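Local atomic coordinates of secreted protein ESXB (Bacillus anthracis, PDB entry 4J10), a protein that is of uncertain function but belongs to the WXG100 family of small helical-hairpin proteins, whose members are typically secreted by ESX (type VII) systems. Residues N33-E36 and G37-N40; A52-R55 and G56-I59. All coordinates share one frame; numbering follows the deposited sequence.

Contacts 1 and 2 are two helical turns near the same end of a helical hairpin. Contact 1 lies late on helix 11-41, contact 2 early on helix 48-90. Their centres are about 11 Å apart. Both are partly buried. Each turn buries two nonpolar side chains, L35 and I39 in contact 1, F54 and F58 in contact 2. Each also has an exposed glycine. The ring of F58 packs on L35, and N40 OD1 lies 2.7 Å from R55 NH2, a probable hydrogen bond. Contact 1 adds a water and a polar bond to the second subunit; contact 2 has two aromatic rings, contact 1 none.

Contact 1 of 2, residues N33-E36 and G37-N40; sequences NRLE and GDIN
Late in helix 11-41, the first arm of the hairpin, N33 to E36 bond to G37 to N40 through the i to i+4 pattern of an alpha helix. I39 N donates to L35 O at 3.0 Å, and N40 N donates to E36 O at 2.8 Å. Both bonds are fairly straight, with N-H...O angles near 165°. G37 N to N33 O and D38 N to R34 O complete the set.

R34 O carries a second load. It takes the D38 N-H at 3.0 Å and also a hydrogen from a water at 2.8 Å. The same water makes a weak bond to D38 OD1 at 3.4 Å, so it links backbone and carboxylate, weakly at the carboxylate. CG of D38 lies beside its own backbone N (chi1 -76°), and this lays the carboxylate alongside the R34 carbonyl. D38 CB is 3.4 Å from L35 O. OD2 of D38 is hydrogen-bonded to N20 of the second subunit.

In this WXG100 hairpin, L35 and I39 are a turn apart and both pack on F58 of helix 48-90. On the second subunit, L35 meets Y68 and I39 meets F21. Within the turn, I39 CG1 rests 3.5 Å from L35 O.

The N40 amide sits against the backbone carbonyl of E36, with N40 CG 3.2 Å from E36 O. Its OD1 is hydrogen-bonded to R55 on the other arm. E36 holds CG anti to its N (chi1 -166°) and runs out extended. Its OE2 forms a salt bridge with K62, another polar tie between the arms. I39 O is hydrogen-bonded to Q51 of helix 48-90.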
ATOM      1  N   ASN A  33       6.419   5.236  -6.578  1.00 16.90           N
ATOM      2  CA  ASN A  33       7.301   5.746  -7.644  1.00 20.54           C
ATOM      3  C   ASN A  33       6.506   6.713  -8.544  1.00 16.95           C
ATOM      4  O   ASN A  33       7.029   7.721  -8.904  1.00 20.11           O
ATOM      5  CB  ASN A  33       7.912   4.653  -8.566  1.00 18.22           C
ATOM      6  CG  ASN A  33       8.964   3.752  -7.908  1.00 20.53           C
ATOM      7  OD1 ASN A  33       9.291   2.736  -8.452  1.00 24.08           O
ATOM      8  ND2 ASN A  33       9.412   4.096  -6.785  1.00 21.99           N
ATOM      9  N   ARG A  34       5.274   6.366  -8.907  1.00 16.60           N
ATOM     10  CA  ARG A  34       4.430   7.208  -9.767  1.00 16.42           C
ATOM     11  C   ARG A  34       4.081   8.511  -9.073  1.00 18.84           C
ATOM     12  O   ARG A  34       4.163   9.589  -9.669  1.00 18.25           O
ATOM     13  CB  ARG A  34       3.133   6.483 -10.143  1.00 18.61           C
ATOM     14  CG  ARG A  34       3.287   5.324 -11.109  1.00 24.52           C
ATOM     15  CD  ARG A  34       1.920   4.911 -11.676  1.00 32.45           C
ATOM     16  NE  ARG A  34       0.940   4.562 -10.646  1.00 32.83           N
ATOM     17  CZ  ARG A  34       0.806   3.345 -10.118  1.00 32.01           C
ATOM     18  NH1 ARG A  34       1.598   2.353 -10.508  1.00 30.78           N
ATOM     19  NH2 ARG A  34      -0.113   3.122  -9.190  1.00 32.30           N
ATOM     20  N   LEU A  35       3.686   8.418  -7.809  1.00 18.17           N
ATOM     21  CA  LEU A  35       3.319   9.606  -7.048  1.00 17.50           C
ATOM     22  C   LEU A  35       4.508  10.532  -6.835  1.00 17.41           C
ATOM     23  O   LEU A  35       4.364  11.751  -6.886  1.00 18.67           O
ATOM     24  CB  LEU A  35       2.679   9.227  -5.714  1.00 16.85           C
ATOM     25  CG  LEU A  35       1.352   8.484  -5.804  1.00 15.92           C
ATOM     26  CD1 LEU A  35       0.957   8.062  -4.388  1.00 17.18           C
ATOM     27  CD2 LEU A  35       0.262   9.311  -6.478  1.00 17.43           C
ATOM     28  N   GLU A  36       5.687   9.962  -6.608  1.00 18.90           N
ATOM     29  CA  GLU A  36       6.888  10.776  -6.483  1.00 18.26           C
ATOM     30  C   GLU A  36       7.159  11.522  -7.784  1.00 20.70           C
ATOM     31  O   GLU A  36       7.565  12.679  -7.771  1.00 21.47           O
ATOM     32  CB  GLU A  36       8.089   9.905  -6.098  1.00 21.08           C
ATOM     33  CG  GLU A  36       9.300  10.679  -5.615  1.00 22.64           C
ATOM     34  CD  GLU A  36      10.278   9.786  -4.860  1.00 28.17           C
ATOM     35  OE1 GLU A  36      10.595   8.689  -5.368  1.00 35.14           O
ATOM     36  OE2 GLU A  36      10.711  10.174  -3.755  1.00 44.56           O
ATOM     37  N   GLY A  37       6.913  10.853  -8.907  1.00 19.21           N
ATOM     38  CA  GLY A  37       7.057  11.483 -10.209  1.00 21.45           C
ATOM     39  C   GLY A  37       6.127  12.680 -10.353  1.00 20.00           C
ATOM     40  O   GLY A  37       6.519  13.723 -10.890  1.00 22.28           O
ATOM     41  N   ASP A  38       4.899  12.534  -9.864  1.00 20.28           N
ATOM     42  CA  ASP A  38       3.942  13.640  -9.856  1.00 20.13           C
ATOM     43  C   ASP A  38       4.446  14.815  -9.016  1.00 18.92           C
ATOM     44  O   ASP A  38       4.396  15.971  -9.453  1.00 20.83           O
ATOM     45  CB  ASP A  38       2.575  13.178  -9.340  1.00 21.35           C
ATOM     46  CG  ASP A  38       1.796  12.384 -10.367  1.00 26.81           C
ATOM     47  OD1 ASP A  38       2.193  12.365 -11.549  1.00 27.12           O
ATOM     48  OD2 ASP A  38       0.764  11.791  -9.991  1.00 26.22           O
ATOM     49  N   ILE A  39       4.918  14.536  -7.803  1.00 21.15           N
ATOM     50  CA  ILE A  39       5.477  15.601  -6.961  1.00 21.66           C
ATOM     51  C   ILE A  39       6.670  16.264  -7.646  1.00 21.68           C
ATOM     52  O   ILE A  39       6.785  17.488  -7.661  1.00 23.78           O
ATOM     53  CB  ILE A  39       5.871  15.070  -5.554  1.00 20.84           C
ATOM     54  CG1 ILE A  39       4.630  14.590  -4.796  1.00 22.66           C
ATOM     55  CG2 ILE A  39       6.615  16.112  -4.739  1.00 25.44           C
ATOM     56  CD1 ILE A  39       3.563  15.648  -4.586  1.00 25.74           C
ATOM     57  N   ASN A  40       7.544  15.458  -8.239  1.00 23.62           N
ATOM     58  CA  ASN A  40       8.680  15.998  -8.984  1.00 25.11           C
ATOM     59  C   ASN A  40       8.250  16.909 -10.134  1.00 25.53           C
ATOM     60  O   ASN A  40       8.917  17.896 -10.433  1.00 26.83           O
ATOM     61  CB  ASN A  40       9.556  14.868  -9.531  1.00 26.55           C
ATOM     62  CG  ASN A  40      10.316  14.121  -8.445  1.00 30.56           C
ATOM     63  OD1 ASN A  40      10.450  14.592  -7.315  1.00 36.85           O
ATOM     64  ND2 ASN A  40      10.837  12.955  -8.800  1.00 29.23           N
TER
HETATM   65  O   HOH W   1       4.050   9.729 -12.487  1.00 39.09           O

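Contact 2 of 2, residues A52-R55 and G56-I59; sequences AKFR and GEFI
F54 O accepts the N-H of F58 at 2.9 Å. The CB of F58 also comes within 3.4 Å of that oxygen. One residue on, R55 O takes the N-H of I59, also at 2.9 Å. CG1 of I59 lies beside its own backbone N (chi1 -69°) and presses against the R55 carbonyl, 3.2 Å from its oxygen. G56 N to A52 O and E57 N to K53 O complete the i to i+4 bonding.

E57 runs extended past K53, and the two side chains point the same way. They lie side by side and touch where E57 OE1 is 3.8 Å from K53 CG. The ammonium stays farther off, with K53 NZ 5.8 Å from OE1. On its other branch, E57 OE2 comes 4.1 Å from CD1 of F54, with the carboxylate and ring planes 78° apart. OE1 also lies close to D78 of the second subunit, a pair of like charges that might raise the proton affinity of either group.

This turn lies near the start of helix 48-90, the long second arm of the WXG100 hairpin. The F54 ring meets W46 at a shallow angle and packs on I82 of the second subunit. The F58 ring also packs on I32 and E36 of helix 11-41. R55 bends twice along its chain; its NH2 pairs with both E43 and N40.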
ATOM      1  N   ALA A  52       7.895  22.840  -1.200  1.00 31.57           N
ATOM      2  CA  ALA A  52       8.477  22.266   0.010  1.00 29.58           C
ATOM      3  C   ALA A  52       7.423  21.616   0.907  1.00 30.83           C
ATOM      4  O   ALA A  52       7.657  20.547   1.476  1.00 30.40           O
ATOM      5  CB  ALA A  52       9.263  23.319   0.777  1.00 32.21           C
ATOM      6  N   LYS A  53       6.269  22.265   1.027  1.00 31.51           N
ATOM      7  CA  LYS A  53       5.171  21.744   1.830  1.00 31.53           C
ATOM      8  C   LYS A  53       4.692  20.401   1.289  1.00 30.81           C
ATOM      9  O   LYS A  53       4.533  19.437   2.042  1.00 30.90           O
ATOM     10  CB  LYS A  53       4.013  22.747   1.874  1.00 34.59           C
ATOM     11  CG  LYS A  53       2.778  22.219   2.591  1.00 45.55           C
ATOM     12  CD  LYS A  53       1.659  23.251   2.634  1.00 53.24           C
ATOM     13  CE  LYS A  53       1.161  23.594   1.237  1.00 57.86           C
ATOM     14  NZ  LYS A  53      -0.168  24.271   1.275  1.00 57.04           N
ATOM     15  N   PHE A  54       4.468  20.334  -0.021  1.00 27.11           N
ATOM     16  CA  PHE A  54       4.053  19.087  -0.651  1.00 23.71           C
ATOM     17  C   PHE A  54       5.135  18.016  -0.640  1.00 25.28           C
ATOM     18  O   PHE A  54       4.833  16.838  -0.478  1.00 26.23           O
ATOM     19  CB  PHE A  54       3.560  19.347  -2.076  1.00 24.59           C
ATOM     20  CG  PHE A  54       2.194  19.952  -2.127  1.00 25.32           C
ATOM     21  CD1 PHE A  54       1.068  19.149  -2.029  1.00 25.01           C
ATOM     22  CD2 PHE A  54       2.032  21.315  -2.257  1.00 26.94           C
ATOM     23  CE1 PHE A  54      -0.195  19.701  -2.061  1.00 27.22           C
ATOM     24  CE2 PHE A  54       0.768  21.871  -2.291  1.00 27.75           C
ATOM     25  CZ  PHE A  54      -0.346  21.057  -2.192  1.00 27.53           C
ATOM     26  N   ARG A  55       6.392  18.419  -0.799  1.00 25.32           N
ATOM     27  CA  ARG A  55       7.481  17.451  -0.715  1.00 27.18           C
ATOM     28  C   ARG A  55       7.522  16.845   0.678  1.00 26.83           C
ATOM     29  O   ARG A  55       7.672  15.633   0.825  1.00 25.26           O
ATOM     30  CB  ARG A  55       8.823  18.107  -1.028  1.00 28.71           C
ATOM     31  CG  ARG A  55      10.010  17.155  -0.897  1.00 33.01           C
ATOM     32  CD  ARG A  55      10.014  16.106  -1.997  1.00 36.37           C
ATOM     33  NE  ARG A  55      10.231  16.705  -3.313  1.00 37.73           N
ATOM     34  CZ  ARG A  55      10.229  16.031  -4.460  1.00 30.94           C
ATOM     35  NH1 ARG A  55      10.024  14.721  -4.469  1.00 33.31           N
ATOM     36  NH2 ARG A  55      10.434  16.671  -5.604  1.00 38.82           N
ATOM     37  N   GLY A  56       7.373  17.690   1.697  1.00 27.23           N
ATOM     38  CA  GLY A  56       7.433  17.235   3.078  1.00 27.87           C
ATOM     39  C   GLY A  56       6.345  16.215   3.367  1.00 30.73           C
ATOM     40  O   GLY A  56       6.605  15.149   3.938  1.00 29.24           O
ATOM     41  N   GLU A  57       5.122  16.538   2.957  1.00 26.88           N
ATOM     42  CA  GLU A  57       3.992  15.636   3.139  1.00 26.99           C
ATOM     43  C   GLU A  57       4.191  14.351   2.359  1.00 24.46           C
ATOM     44  O   GLU A  57       3.951  13.250   2.876  1.00 26.43           O
ATOM     45  CB  GLU A  57       2.691  16.329   2.740  1.00 29.69           C
ATOM     46  CG  GLU A  57       2.252  17.373   3.751  1.00 35.01           C
ATOM     47  CD  GLU A  57       1.227  18.332   3.190  1.00 44.57           C
ATOM     48  OE1 GLU A  57       0.775  19.222   3.940  1.00 47.61           O
ATOM     49  OE2 GLU A  57       0.876  18.198   1.999  1.00 44.92           O
ATOM     50  N   PHE A  58       4.637  14.474   1.114  1.00 22.44           N
ATOM     51  CA  PHE A  58       4.905  13.277   0.340  1.00 22.15           C
ATOM     52  C   PHE A  58       5.941  12.362   1.002  1.00 20.88           C
ATOM     53  O   PHE A  58       5.773  11.143   1.004  1.00 21.61           O
ATOM     54  CB  PHE A  58       5.319  13.569  -1.103  1.00 21.53           C
ATOM     55  CG  PHE A  58       5.615  12.319  -1.868  1.00 22.70           C
ATOM     56  CD1 PHE A  58       4.575  11.490  -2.274  1.00 24.33           C
ATOM     57  CD2 PHE A  58       6.923  11.927  -2.125  1.00 23.45           C
ATOM     58  CE1 PHE A  58       4.828  10.303  -2.941  1.00 26.18           C
ATOM     59  CE2 PHE A  58       7.180  10.726  -2.799  1.00 26.81           C
ATOM     60  CZ  PHE A  58       6.123   9.921  -3.203  1.00 24.53           C
ATOM     61  N   ILE A  59       7.003  12.946   1.552  1.00 23.41           N
ATOM     62  CA  ILE A  59       8.018  12.171   2.261  1.00 25.28           C
ATOM     63  C   ILE A  59       7.412  11.395   3.428  1.00 26.60           C
ATOM     64  O   ILE A  59       7.799  10.256   3.688  1.00 25.36           O
ATOM     65  CB  ILE A  59       9.183  13.053   2.744  1.00 27.62           C
ATOM     66  CG1 ILE A  59       9.999  13.539   1.548  1.00 34.58           C
ATOM     67  CG2 ILE A  59      10.074  12.281   3.722  1.00 28.59           C
ATOM     68  CD1 ILE A  59      10.574  12.428   0.707  1.00 43.92           C
TER